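Local atomic coordinates of putative oxidoreductase yhhX (Escherichia coli K-12, PDB entry 3F4L), a protein that is a probable oxidoreductase of the Gfo/Idh/MocA family, possibly with NADP+-dependent scyllo-inositol dehydrogenase activity. Residues 170-174 against 328-333. Numbering follows the deposited sequence.
Sequences GAFYG and ILERGF
L329 reaches between two aromatic rings in CH-pi contacts: its CD2 stands 3.6 Å from the F172 ring centroid, 6° off the normal, and its CB 4.1 Å from the Y173 ring centroid, also over the face. The mt rotamer of L329 places CD2 3.4 Å from F172 O. G170 is the N-cap of a helix whose first turn carries the rings; G174 N hydrogen-bonds to G170 O (3.0 Å). Y173 lies off-well about chi1 (-94°), its OH 3.5 Å from E330 CA. The nearest CA atoms across the segments, those of Y173 and L329, are 6.4 Å apart. F333 N donates a hydrogen bond to E330 O (3.1 Å), and F333 (chi1 m) brings CE2 within 3.5 Å of Y173 CE1, rim to rim, and 4.0 Å of F172 CD2. A CB on G332 would clash with F172 CE2, at 2.9 Å. The contact joins the start of helix 171-187 to the end of helix 319-331 in the C-terminal alpha/beta domain, with F172 and F333 resting on I197 of strand 192-198.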
loop_
_atom_site.group_PDB
_atom_site.type_symbol
_atom_site.label_atom_id
_atom_site.label_comp_id
_atom_site.label_asym_id
_atom_site.label_seq_id
_atom_site.Cartn_x
_atom_site.Cartn_y
_atom_site.Cartn_z
ATOM N N GLY A 170 -16.102 3.921 14.186
ATOM C CA GLY A 170 -15.044 4.339 13.281
ATOM C C GLY A 170 -15.195 3.907 11.840
ATOM O O GLY A 170 -16.144 3.211 11.478
ATOM N N ALA A 171 -14.227 4.314 11.022
ATOM C CA ALA A 171 -14.212 4.003 9.601
ATOM C C ALA A 171 -13.979 2.525 9.293
ATOM O O ALA A 171 -14.504 2.011 8.300
ATOM C CB ALA A 171 -13.142 4.854 8.899
ATOM N N PHE A 172 -13.190 1.851 10.127
ATOM C CA PHE A 172 -12.905 0.436 9.918
ATOM C C PHE A 172 -14.187 -0.395 9.972
ATOM O O PHE A 172 -14.456 -1.191 9.070
ATOM C CB PHE A 172 -11.890 -0.064 10.951
ATOM C CG PHE A 172 -11.325 -1.425 10.632
ATOM C CD1 PHE A 172 -11.067 -1.791 9.316
ATOM C CD2 PHE A 172 -11.020 -2.324 11.646
ATOM C CE1 PHE A 172 -10.512 -3.034 9.015
ATOM C CE2 PHE A 172 -10.463 -3.569 11.354
ATOM C CZ PHE A 172 -10.208 -3.922 10.042
ATOM N N TYR A 173 -14.995 -0.200 11.010
ATOM C CA TYR A 173 -16.259 -0.924 11.102
ATOM C C TYR A 173 -17.210 -0.380 10.040
ATOM O O TYR A 173 -17.902 -1.136 9.360
ATOM C CB TYR A 173 -16.903 -0.742 12.483
ATOM C CG TYR A 173 -16.585 -1.835 13.488
ATOM C CD1 TYR A 173 -15.349 -1.886 14.146
ATOM C CD2 TYR A 173 -17.519 -2.829 13.767
ATOM C CE1 TYR A 173 -15.062 -2.913 15.060
ATOM C CE2 TYR A 173 -17.247 -3.852 14.667
ATOM C CZ TYR A 173 -16.025 -3.893 15.307
ATOM O OH TYR A 173 -15.777 -4.929 16.169
ATOM N N GLY A 174 -17.219 0.940 9.897
ATOM C CA GLY A 174 -18.107 1.595 8.948
ATOM C C GLY A 174 -17.929 1.270 7.475
ATOM O O GLY A 174 -18.893 0.911 6.798
ATOM N N ILE A 328 -12.458 -10.426 12.041
ATOM C CA ILE A 328 -11.362 -9.558 11.622
ATOM C C ILE A 328 -11.562 -8.140 12.167
ATOM O O ILE A 328 -10.632 -7.532 12.688
ATOM C CB ILE A 328 -11.230 -9.527 10.072
ATOM C CG1 ILE A 328 -10.743 -10.904 9.574
ATOM C CG2 ILE A 328 -10.233 -8.443 9.654
ATOM C CD1 ILE A 328 -10.701 -11.074 8.043
ATOM N N LEU A 329 -12.779 -7.617 12.060
ATOM C CA LEU A 329 -13.057 -6.282 12.568
ATOM C C LEU A 329 -12.797 -6.197 14.079
ATOM O O LEU A 329 -12.123 -5.274 14.552
ATOM C CB LEU A 329 -14.511 -5.893 12.260
ATOM C CG LEU A 329 -14.807 -5.587 10.786
ATOM C CD1 LEU A 329 -16.296 -5.359 10.576
ATOM C CD2 LEU A 329 -14.008 -4.347 10.369
ATOM N N GLU A 330 -13.310 -7.169 14.827
ATOM C CA GLU A 330 -13.135 -7.188 16.280
ATOM C C GLU A 330 -11.679 -7.255 16.698
ATOM O O GLU A 330 -11.232 -6.486 17.544
ATOM C CB GLU A 330 -13.866 -8.382 16.910
ATOM C CG GLU A 330 -15.371 -8.413 16.698
ATOM C CD GLU A 330 -16.060 -9.448 17.581
ATOM O OE1 GLU A 330 -15.590 -10.610 17.624
ATOM O OE2 GLU A 330 -17.074 -9.098 18.230
ATOM N N ARG A 331 -10.938 -8.185 16.107
ATOM C CA ARG A 331 -9.538 -8.363 16.454
ATOM C C ARG A 331 -8.643 -7.194 16.047
ATOM O O ARG A 331 -7.468 -7.154 16.405
ATOM C CB ARG A 331 -9.017 -9.678 15.868
ATOM C CG ARG A 331 -9.755 -10.906 16.424
ATOM C CD ARG A 331 -8.973 -12.191 16.182
ATOM N NE ARG A 331 -7.683 -12.145 16.859
ATOM C CZ ARG A 331 -6.742 -13.077 16.751
ATOM N NH1 ARG A 331 -6.942 -14.140 15.982
ATOM N NH2 ARG A 331 -5.598 -12.944 17.415
ATOM N N GLY A 332 -9.201 -6.236 15.317
ATOM C CA GLY A 332 -8.414 -5.085 14.923
ATOM C C GLY A 332 -8.196 -4.199 16.139
ATOM O O GLY A 332 -7.262 -3.400 16.183
ATOM N N PHE A 333 -9.063 -4.351 17.134
ATOM C CA PHE A 333 -8.975 -3.562 18.358
ATOM C C PHE A 333 -8.550 -4.436 19.543
ATOM O O PHE A 333 -8.695 -4.057 20.704
ATOM C CB PHE A 333 -10.326 -2.881 18.618
ATOM C CG PHE A 333 -10.723 -1.920 17.534
ATOM C CD1 PHE A 333 -10.144 -0.658 17.456
ATOM C CD2 PHE A 333 -11.613 -2.306 16.539
ATOM C CE1 PHE A 333 -10.442 0.200 16.402
ATOM C CE2 PHE A 333 -11.914 -1.452 15.481
ATOM C CZ PHE A 333 -11.326 -0.197 15.414
#